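Local coordinates for predicted component of a thermophile-specific DNA repair system, contains a RAMP domain (PDB 4N0L), which binds CRISPR RNA as the RAMP-family Csm3 subunit of a type III-A CRISPR system and probably has endonuclease activity, at residues Val11-Leu16 with Glu269-Ala274; Gly19-Thr24 with Leu34-Ile39; Ala191-Glu196 with Met215-Lys220; Glu290-Glu295 with Glu317-Ala322. All coordinates share one frame; numbering follows the deposited sequence.

Contact 1: residues Val11-Leu16 with Glu269-Ala274; sequences VGEIRL and EFRIAA
V11-L16 and E269-A274 are neighbouring antiparallel strands in the sheet of an RRM-like RAMP fold, pairing E13 with R271 and R15 with E269 through backbone bonds in both directions. At one end the ladder slips by a residue: V11 O accepts from both A273 N (2.8 Å) and A274 N (3.3 Å), a classic beta bulge. Beside it G12 has no side chain, which lets the strands come close, its CA 3.1 Å from R271 O in a CA-H...O contact. On one face R15, E269 and R271 form a salt-bridge network. R271 grips E269 side-on, NE (3.0 Å) and NH2 both reaching OE1 in the guanidinium plane, while R15 NH1 stands 3.2 Å from E269 OE2. The extended R15 chain, its CG anti to the backbone N (chi1 -179°), lays CD over one face of the R271 guanidinium, 3.5 Å from NH2. The carboxylate probably offsets the arginines' repulsion, and R271 NH1 has a second acid in E304. On the other face I14 CG1 lies 3.8 Å from F270 CE2, an apolar, buried pair. The first strand thus lies between the third and fourth (order 2-3-1-4), as in ferredoxin-like or RRM-like sheets; this is the 1-4 pairing.

Contact 2: residues Gly19-Thr24 with Leu34-Ile39; sequences GTRIGT and LDNPVI
An Asx turn at N36 forms the heart of this contact between the L34-I39 loop and G19-T24, the segment carrying strand 20-21. N36 OD1 accepts from V38 N, 3.2 Å away, which closes the turn, while its ND2 crosses to the other segment and donates to R21 O (3.0 Å) and to G23 O (2.9 Å). With CG anti to the backbone N (chi1 179°), the amide extends toward these carbonyls. R21 O is gripped by two donors from opposite faces of its plane: ND2 stands well above that plane, and T20 OG1 reaches it from the other side. G23 N then bonds V38 O at 2.7 Å; G23 has backbone angles (phi 82°, psi -164°) that suit glycine. Around this polar centre L34 CD2 meets R21 CD at 3.8 Å and T24 CG2 lies against L34 CB, while V38 CG2 lies near the T20 hydroxyl. Y265 touches N36 and L34 from strand 264-265. Asparagine suits the place because its amide carries acceptor and donor together: the local OD1 to V38 N bond is the Asx turn, and ND2 ties that turn to the other segment.

Contact 3: residues Ala191-Glu196 with Met215-Lys220; sequences AGEPTE and MERVPK
E216, E193 and P194 carry this surface contact, with T195 and P219 completing it. The carboxylate of E216 grips T195 with both oxygens. OE2 takes the hydroxyl of T195 OG1 at 2.9 Å on its syn lone pair, while OE1 receives T195 N at 3.0 Å from above the carboxylate plane; T195 N also makes a weak hydrogen bond to OE2. A glutamate suits the place because its chain, extended beyond CG, crosses the threonine side chain at about a right angle and presents two acceptors to adjacent donors. Threonine supplies both donors, one from its side chain and one from its backbone.

E193 reaches the other way. Its CG sits between the backbone N and the carbonyl carbon (chi1 66°), and the chain beyond carries OE1 to R217 N, 2.9 Å off, where the N-H meets it from above the carboxylate plane. The two glutamates therefore clasp the partner backbones reciprocally.

P194, which follows a cis peptide bond, is buried. Its CB touches E216 OE1 at 3.1 Å, its CD lies 3.4 Å from R217 O, and the same CD meets P219 CD, the compact rings packing obliquely. P219 CG in turn rests against A191 CB at 3.8 Å.

G192, with its positive phi, is the C-prime residue of the Schellman motif that ends helix 181-191. The contact thus fastens the turn leaving this helix to strand 217-218, with F188 of the helix packing on P194 and P219, and P47 of strand 47-48 touching P194.

Contact 4: residues Glu290-Glu295 with Glu317-Ala322; sequences EGFPEE and EIVIRA
E290, F292 and V319 form the close-packed part of this contact, where strand 290-292 passes strand 318-321 at 50°. V319 CG2 lies 3.8 Å from E290 CB and 4.0 Å from F292 CB, and the F292 and V319 side chains cross at about a right angle. A beta-branched valine is compact enough to fit between the glutamate stem and the phenylalanine. F292 also touches A273, A274 and C276 of strand 268-278, where a large aromatic can span to that strand. V319 N donates to E290 OE2 at 2.9 Å, nearly straight (163°) but from above the carboxylate plane.

The looser side belongs to R321 and the exposed E294. The guanidinium has V319 CG1 over one face and meets the F292 ring at its edge, NH1 lying 3.9 Å from CD1; ring and guanidinium planes are 72° apart. R321 NH1 comes within 3.0 Å of G291 O. E294 OE1 stands 4.0 Å from NH1, well out of the guanidinium plane, a long salt bridge. The chemistry implies a division of labour: apolar packing and one directed bond hold the strand crossing at V319, whereas R321 is held chiefly by its NE salt bridge to D297, E294 probably adding only weak, charge-only attraction.

How the contacts relate
From the N terminus, strand 7-16 enters contact 1 but meets strand 268-278 only some 250 residues later, so contact 1 closes a long loop. Contacts 2 and 3 both fall within that loop, in series: contact 2 closes a short connection through helix 26-31, and contact 3 closes a later one after helix 181-191. These two are joined by the small sheet of strands 20-21 and 217-218, where T20 O probably bonds V218 N, while L16 packs on V218 to link contact 3 with contact 1. Contact 4 follows in series and is tied directly to contact 1: F292 packs on V11 and A274, and A273 O probably bonds A322 N beyond edge strand 318-321.

Contact 1: residues Val11-Leu16 with Glu269-Ala274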
# COMPACT_ATOMS: atom_id res chain seq x y z
N VAL A 11 -4.38 -1.61 -12.03
CA VAL A 11 -3.47 -1.97 -13.11
C VAL A 11 -2.92 -0.73 -13.81
O VAL A 11 -3.67 0.16 -14.21
CB VAL A 11 -4.16 -2.87 -14.15
CG1 VAL A 11 -3.17 -3.27 -15.25
CG2 VAL A 11 -4.76 -4.10 -13.49
N GLY A 12 -1.60 -0.69 -13.96
CA GLY A 12 -0.93 0.41 -14.63
C GLY A 12 0.56 0.21 -14.55
O GLY A 12 1.05 -0.92 -14.66
N GLU A 13 1.30 1.29 -14.32
CA GLU A 13 2.75 1.17 -14.19
C GLU A 13 3.35 2.28 -13.34
O GLU A 13 2.73 3.31 -13.09
CB GLU A 13 3.41 1.17 -15.58
CG GLU A 13 3.30 2.48 -16.33
CD GLU A 13 3.97 2.44 -17.70
OE1 GLU A 13 4.10 3.52 -18.32
OE2 GLU A 13 4.36 1.34 -18.16
N ILE A 14 4.57 2.03 -12.87
CA ILE A 14 5.33 3.02 -12.12
C ILE A 14 6.34 3.68 -13.04
O ILE A 14 7.17 3.01 -13.64
CB ILE A 14 6.06 2.39 -10.93
CG1 ILE A 14 5.09 1.64 -10.02
CG2 ILE A 14 6.84 3.45 -10.16
CD1 ILE A 14 5.77 0.76 -8.99
N ARG A 15 6.28 5.00 -13.15
CA ARG A 15 7.30 5.75 -13.88
C ARG A 15 8.23 6.46 -12.91
O ARG A 15 7.77 7.13 -11.99
CB ARG A 15 6.68 6.76 -14.84
CG ARG A 15 7.73 7.54 -15.63
CD ARG A 15 7.13 8.61 -16.52
NE ARG A 15 8.18 9.38 -17.18
CZ ARG A 15 8.73 10.48 -16.67
NH1 ARG A 15 8.32 10.94 -15.49
NH2 ARG A 15 9.68 11.12 -17.33
N LEU A 16 9.53 6.30 -13.10
CA LEU A 16 10.51 7.03 -12.31
C LEU A 16 10.70 8.45 -12.85
O LEU A 16 11.01 8.63 -14.03
CB LEU A 16 11.85 6.30 -12.28
CG LEU A 16 11.89 4.99 -11.49
CD1 LEU A 16 12.91 4.05 -12.10
CD2 LEU A 16 12.21 5.25 -10.03
N GLU A 269 5.91 8.00 -10.27
CA GLU A 269 4.52 8.27 -10.60
C GLU A 269 3.79 6.94 -10.67
O GLU A 269 4.27 6.00 -11.31
CB GLU A 269 4.39 8.99 -11.93
CG GLU A 269 5.08 10.34 -12.02
CD GLU A 269 5.18 10.83 -13.46
OE1 GLU A 269 4.62 10.17 -14.35
OE2 GLU A 269 5.83 11.88 -13.69
N PHE A 270 2.63 6.85 -10.04
CA PHE A 270 1.78 5.68 -10.21
C PHE A 270 0.72 5.96 -11.27
O PHE A 270 -0.29 6.60 -11.00
CB PHE A 270 1.12 5.27 -8.89
CG PHE A 270 2.10 4.82 -7.85
CD1 PHE A 270 2.57 5.71 -6.89
CD2 PHE A 270 2.57 3.52 -7.83
CE1 PHE A 270 3.48 5.30 -5.93
CE2 PHE A 270 3.48 3.10 -6.88
CZ PHE A 270 3.94 3.99 -5.92
N ARG A 271 0.95 5.46 -12.48
CA ARG A 271 0.03 5.69 -13.58
C ARG A 271 -0.96 4.54 -13.62
O ARG A 271 -0.65 3.45 -14.11
CB ARG A 271 0.78 5.82 -14.90
CG ARG A 271 1.64 7.07 -14.99
CD ARG A 271 2.48 7.11 -16.26
NE ARG A 271 3.22 8.37 -16.37
CZ ARG A 271 3.50 8.98 -17.51
NH1 ARG A 271 3.11 8.46 -18.67
NH2 ARG A 271 4.18 10.12 -17.50
N ILE A 272 -2.15 4.78 -13.09
CA ILE A 272 -3.14 3.73 -12.90
C ILE A 272 -4.22 3.82 -13.97
O ILE A 272 -5.02 4.76 -13.98
CB ILE A 272 -3.77 3.80 -11.50
CG1 ILE A 272 -2.67 3.70 -10.43
CG2 ILE A 272 -4.81 2.71 -11.32
CD1 ILE A 272 -3.14 4.04 -9.03
N ALA A 273 -4.23 2.84 -14.86
CA ALA A 273 -5.10 2.87 -16.03
C ALA A 273 -6.52 2.38 -15.72
O ALA A 273 -7.48 2.84 -16.34
CB ALA A 273 -4.50 2.05 -17.15
N ALA A 274 -6.65 1.47 -14.77
CA ALA A 274 -7.95 0.87 -14.49
C ALA A 274 -8.05 0.24 -13.11
O ALA A 274 -7.06 -0.23 -12.55
CB ALA A 274 -8.28 -0.16 -15.55
O HOH W 1 7.94 13.26 -14.82

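Contact 2: residues Gly19-Thr24 with Leu34-Ile39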
# COMPACT_ATOMS: atom_id res chain seq x y z
N GLY A 19 16.29 9.04 -11.91
CA GLY A 19 17.02 7.79 -12.01
C GLY A 19 17.51 7.36 -10.64
O GLY A 19 17.56 8.18 -9.72
N THR A 20 17.86 6.09 -10.49
CA THR A 20 18.35 5.58 -9.21
C THR A 20 19.52 4.63 -9.38
O THR A 20 19.73 4.06 -10.45
CB THR A 20 17.25 4.83 -8.41
OG1 THR A 20 16.88 3.63 -9.11
CG2 THR A 20 16.01 5.69 -8.20
N ARG A 21 20.28 4.47 -8.30
CA ARG A 21 21.25 3.39 -8.20
C ARG A 21 20.52 2.05 -8.06
O ARG A 21 19.31 2.03 -7.83
CB ARG A 21 22.19 3.62 -7.01
CG ARG A 21 21.59 3.21 -5.66
CD ARG A 21 22.64 3.06 -4.55
NE ARG A 21 23.71 2.14 -4.89
CZ ARG A 21 24.93 2.50 -5.27
NH1 ARG A 21 25.24 3.78 -5.38
NH2 ARG A 21 25.84 1.57 -5.56
N ILE A 22 21.25 0.96 -8.21
CA ILE A 22 20.67 -0.37 -8.03
C ILE A 22 21.19 -1.01 -6.75
O ILE A 22 22.39 -1.28 -6.62
CB ILE A 22 20.98 -1.29 -9.23
CG1 ILE A 22 20.39 -0.70 -10.51
CG2 ILE A 22 20.42 -2.68 -8.98
CD1 ILE A 22 20.76 -1.47 -11.76
N GLY A 23 20.29 -1.23 -5.79
CA GLY A 23 20.69 -1.82 -4.52
C GLY A 23 21.24 -0.74 -3.61
O GLY A 23 21.03 0.45 -3.85
N THR A 24 21.94 -1.15 -2.56
CA THR A 24 22.58 -0.19 -1.67
C THR A 24 24.02 -0.65 -1.43
O THR A 24 24.70 -1.08 -2.37
CB THR A 24 21.82 -0.05 -0.33
OG1 THR A 24 20.41 -0.14 -0.57
CG2 THR A 24 22.13 1.29 0.34
N LEU A 34 21.10 5.14 3.31
CA LEU A 34 20.24 4.97 2.14
C LEU A 34 19.39 3.70 2.18
O LEU A 34 19.92 2.59 2.18
CB LEU A 34 21.08 4.95 0.86
CG LEU A 34 20.34 4.83 -0.49
CD1 LEU A 34 19.14 5.77 -0.53
CD2 LEU A 34 21.29 5.14 -1.63
N ASP A 35 18.07 3.88 2.23
CA ASP A 35 17.14 2.79 1.98
C ASP A 35 16.67 2.83 0.53
O ASP A 35 15.90 3.71 0.14
CB ASP A 35 15.94 2.88 2.93
CG ASP A 35 14.80 1.94 2.54
OD1 ASP A 35 15.09 0.82 2.08
OD2 ASP A 35 13.63 2.34 2.69
N ASN A 36 17.14 1.89 -0.28
CA ASN A 36 16.77 1.85 -1.70
C ASN A 36 16.14 0.52 -2.09
O ASN A 36 16.81 -0.51 -2.13
CB ASN A 36 18.00 2.12 -2.58
CG ASN A 36 17.67 2.07 -4.07
OD1 ASN A 36 16.53 2.29 -4.48
ND2 ASN A 36 18.68 1.78 -4.89
N PRO A 37 14.83 0.54 -2.40
CA PRO A 37 14.06 -0.67 -2.72
C PRO A 37 14.36 -1.23 -4.10
O PRO A 37 14.07 -2.40 -4.36
CB PRO A 37 12.61 -0.18 -2.64
CG PRO A 37 12.70 1.26 -3.03
CD PRO A 37 14.00 1.76 -2.46
N VAL A 38 14.94 -0.41 -4.97
CA VAL A 38 15.29 -0.87 -6.31
C VAL A 38 16.49 -1.81 -6.24
O VAL A 38 17.59 -1.40 -5.89
CB VAL A 38 15.62 0.31 -7.25
CG1 VAL A 38 16.04 -0.20 -8.62
CG2 VAL A 38 14.43 1.25 -7.36
N ILE A 39 16.26 -3.08 -6.56
CA ILE A 39 17.30 -4.09 -6.43
C ILE A 39 17.40 -4.96 -7.68
O ILE A 39 16.53 -4.93 -8.54
CB ILE A 39 17.06 -5.00 -5.20
CG1 ILE A 39 15.73 -5.75 -5.35
CG2 ILE A 39 17.06 -4.19 -3.92
CD1 ILE A 39 15.53 -6.83 -4.31

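Contact 3: residues Ala191-Glu196 with Met215-Lys220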
# COMPACT_ATOMS: atom_id res chain seq x y z
N ALA A 191 20.05 4.26 -23.08
CA ALA A 191 21.04 4.68 -22.10
C ALA A 191 22.23 3.73 -22.03
O ALA A 191 23.29 4.08 -21.51
CB ALA A 191 20.39 4.81 -20.73
N GLY A 192 22.06 2.53 -22.57
CA GLY A 192 23.10 1.52 -22.52
C GLY A 192 23.24 0.93 -21.14
O GLY A 192 24.28 0.35 -20.80
N GLU A 193 22.19 1.06 -20.33
CA GLU A 193 22.19 0.55 -18.96
C GLU A 193 20.78 0.54 -18.38
O GLU A 193 19.96 1.40 -18.71
CB GLU A 193 23.11 1.40 -18.08
CG GLU A 193 22.64 2.84 -17.88
CD GLU A 193 23.40 3.56 -16.79
OE1 GLU A 193 23.96 2.88 -15.90
OE2 GLU A 193 23.45 4.81 -16.81
N PRO A 194 20.48 -0.44 -17.52
CA PRO A 194 21.38 -1.55 -17.17
C PRO A 194 21.33 -2.67 -18.21
O PRO A 194 20.45 -2.68 -19.06
CB PRO A 194 20.82 -2.03 -15.83
CG PRO A 194 19.37 -1.76 -15.94
CD PRO A 194 19.27 -0.45 -16.68
N THR A 195 22.28 -3.60 -18.13
CA THR A 195 22.30 -4.74 -19.05
C THR A 195 21.84 -5.99 -18.32
O THR A 195 21.63 -5.98 -17.11
CB THR A 195 23.71 -4.97 -19.64
OG1 THR A 195 24.64 -5.22 -18.58
CG2 THR A 195 24.16 -3.75 -20.43
N GLU A 196 21.68 -7.08 -19.07
CA GLU A 196 21.24 -8.34 -18.48
C GLU A 196 22.34 -8.92 -17.60
O GLU A 196 23.37 -9.37 -18.10
CB GLU A 196 20.83 -9.32 -19.58
CG GLU A 196 20.03 -10.51 -19.09
CD GLU A 196 19.40 -11.29 -20.22
OE1 GLU A 196 20.11 -12.08 -20.88
OE2 GLU A 196 18.19 -11.10 -20.47
N MET A 215 28.14 -0.64 -11.27
CA MET A 215 28.06 0.80 -11.51
C MET A 215 26.94 1.16 -12.48
O MET A 215 26.97 2.21 -13.12
CB MET A 215 29.40 1.34 -12.03
CG MET A 215 30.20 2.10 -10.99
SD MET A 215 30.61 3.80 -11.47
CE MET A 215 32.22 3.57 -12.22
N GLU A 216 25.94 0.28 -12.60
CA GLU A 216 24.81 0.53 -13.48
C GLU A 216 23.65 1.14 -12.71
O GLU A 216 23.45 0.85 -11.53
CB GLU A 216 24.36 -0.76 -14.17
CG GLU A 216 25.30 -1.24 -15.26
CD GLU A 216 24.80 -2.47 -15.98
OE1 GLU A 216 23.74 -3.00 -15.57
OE2 GLU A 216 25.47 -2.94 -16.92
N ARG A 217 22.87 1.95 -13.40
CA ARG A 217 21.78 2.71 -12.80
C ARG A 217 20.49 2.49 -13.57
O ARG A 217 20.50 2.00 -14.69
CB ARG A 217 22.14 4.19 -12.80
CG ARG A 217 23.27 4.54 -11.86
CD ARG A 217 23.56 6.02 -11.92
NE ARG A 217 22.45 6.81 -11.41
CZ ARG A 217 22.23 7.03 -10.12
NH1 ARG A 217 23.05 6.50 -9.22
NH2 ARG A 217 21.20 7.77 -9.74
N VAL A 218 19.37 2.83 -12.94
CA VAL A 218 18.08 2.79 -13.63
C VAL A 218 17.76 4.19 -14.14
O VAL A 218 17.58 5.11 -13.35
CB VAL A 218 16.96 2.30 -12.70
CG1 VAL A 218 15.65 2.17 -13.46
CG2 VAL A 218 17.34 0.98 -12.07
N PRO A 219 17.69 4.37 -15.47
CA PRO A 219 17.49 5.70 -16.06
C PRO A 219 16.15 6.31 -15.69
O PRO A 219 15.17 5.60 -15.45
CB PRO A 219 17.56 5.44 -17.57
CG PRO A 219 18.24 4.12 -17.71
CD PRO A 219 17.89 3.33 -16.50
N LYS A 220 16.11 7.64 -15.64
CA LYS A 220 14.87 8.37 -15.45
C LYS A 220 13.92 8.07 -16.61
O LYS A 220 14.36 7.96 -17.75
CB LYS A 220 15.15 9.87 -15.33
CG LYS A 220 14.01 10.78 -15.74
CD LYS A 220 14.43 12.24 -15.66
CE LYS A 220 13.34 13.15 -16.16
NZ LYS A 220 13.62 14.58 -15.86

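Contact 4: residues Glu290-Glu295 with Glu317-Ala322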
# COMPACT_ATOMS: atom_id res chain seq x y z
N GLU A 290 -15.78 -8.47 -18.40
CA GLU A 290 -15.13 -7.32 -19.02
C GLU A 290 -13.64 -7.61 -19.00
O GLU A 290 -13.07 -7.90 -17.95
CB GLU A 290 -15.46 -6.02 -18.29
CG GLU A 290 -16.92 -5.83 -17.94
CD GLU A 290 -17.28 -4.39 -17.65
OE1 GLU A 290 -18.48 -4.08 -17.54
OE2 GLU A 290 -16.36 -3.55 -17.54
N GLY A 291 -13.00 -7.55 -20.17
CA GLY A 291 -11.58 -7.84 -20.24
C GLY A 291 -10.70 -6.61 -20.13
O GLY A 291 -11.10 -5.51 -20.52
N PHE A 292 -9.50 -6.81 -19.59
CA PHE A 292 -8.52 -5.75 -19.49
C PHE A 292 -7.12 -6.32 -19.28
O PHE A 292 -6.94 -7.24 -18.47
CB PHE A 292 -8.86 -4.79 -18.35
CG PHE A 292 -7.98 -3.57 -18.30
CD1 PHE A 292 -8.27 -2.46 -19.08
CD2 PHE A 292 -6.87 -3.53 -17.47
CE1 PHE A 292 -7.46 -1.33 -19.04
CE2 PHE A 292 -6.06 -2.40 -17.43
CZ PHE A 292 -6.36 -1.31 -18.22
N PRO A 293 -6.12 -5.79 -20.00
CA PRO A 293 -6.33 -4.77 -21.04
C PRO A 293 -6.65 -5.39 -22.40
O PRO A 293 -6.00 -6.35 -22.81
CB PRO A 293 -4.99 -4.05 -21.08
CG PRO A 293 -4.00 -5.11 -20.74
CD PRO A 293 -4.69 -6.02 -19.74
N GLU A 294 -7.66 -4.85 -23.08
CA GLU A 294 -7.97 -5.27 -24.44
C GLU A 294 -7.13 -4.46 -25.43
O GLU A 294 -6.42 -3.53 -25.03
CB GLU A 294 -9.46 -5.12 -24.72
CG GLU A 294 -10.30 -6.18 -24.02
CD GLU A 294 -11.78 -5.85 -24.01
OE1 GLU A 294 -12.14 -4.72 -24.40
OE2 GLU A 294 -12.58 -6.72 -23.60
N GLU A 295 -7.19 -4.84 -26.70
CA GLU A 295 -6.42 -4.16 -27.74
C GLU A 295 -6.70 -2.66 -27.75
O GLU A 295 -5.80 -1.85 -27.92
CB GLU A 295 -6.71 -4.76 -29.12
CG GLU A 295 -5.74 -4.29 -30.20
CD GLU A 295 -6.03 -4.87 -31.56
OE1 GLU A 295 -7.17 -5.36 -31.77
OE2 GLU A 295 -5.13 -4.85 -32.43
N GLU A 317 -15.34 -8.83 -13.56
CA GLU A 317 -16.77 -8.58 -13.54
C GLU A 317 -17.04 -7.18 -14.07
O GLU A 317 -17.88 -6.99 -14.95
CB GLU A 317 -17.34 -8.74 -12.13
CG GLU A 317 -18.83 -8.50 -12.03
CD GLU A 317 -19.36 -8.74 -10.64
OE1 GLU A 317 -20.55 -8.43 -10.39
OE2 GLU A 317 -18.60 -9.24 -9.79
N ILE A 318 -16.33 -6.21 -13.52
CA ILE A 318 -16.47 -4.81 -13.92
C ILE A 318 -15.10 -4.15 -13.99
O ILE A 318 -14.30 -4.27 -13.06
CB ILE A 318 -17.38 -4.03 -12.96
CG1 ILE A 318 -18.84 -4.48 -13.13
CG2 ILE A 318 -17.26 -2.54 -13.19
CD1 ILE A 318 -19.81 -3.79 -12.20
N VAL A 319 -14.83 -3.47 -15.09
CA VAL A 319 -13.58 -2.74 -15.26
C VAL A 319 -13.83 -1.24 -15.30
O VAL A 319 -14.54 -0.74 -16.17
CB VAL A 319 -12.85 -3.16 -16.56
CG1 VAL A 319 -11.66 -2.24 -16.84
CG2 VAL A 319 -12.40 -4.62 -16.47
N ILE A 320 -13.26 -0.52 -14.34
CA ILE A 320 -13.36 0.93 -14.31
C ILE A 320 -12.10 1.55 -14.90
O ILE A 320 -11.03 1.50 -14.28
CB ILE A 320 -13.56 1.48 -12.89
CG1 ILE A 320 -14.71 0.75 -12.18
CG2 ILE A 320 -13.81 2.98 -12.93
CD1 ILE A 320 -16.04 0.89 -12.88
N ARG A 321 -12.22 2.13 -16.08
CA ARG A 321 -11.07 2.72 -16.76
C ARG A 321 -10.98 4.21 -16.47
O ARG A 321 -11.99 4.86 -16.21
CB ARG A 321 -11.17 2.51 -18.28
CG ARG A 321 -11.12 1.06 -18.72
CD ARG A 321 -11.57 0.91 -20.16
NE ARG A 321 -11.24 -0.42 -20.68
CZ ARG A 321 -12.03 -1.48 -20.56
NH1 ARG A 321 -11.66 -2.65 -21.06
NH2 ARG A 321 -13.19 -1.37 -19.93
N ALA A 322 -9.76 4.73 -16.48
CA ALA A 322 -9.54 6.17 -16.39
C ALA A 322 -10.29 6.84 -17.54
O ALA A 322 -10.85 7.92 -17.40
CB ALA A 322 -8.06 6.50 -16.44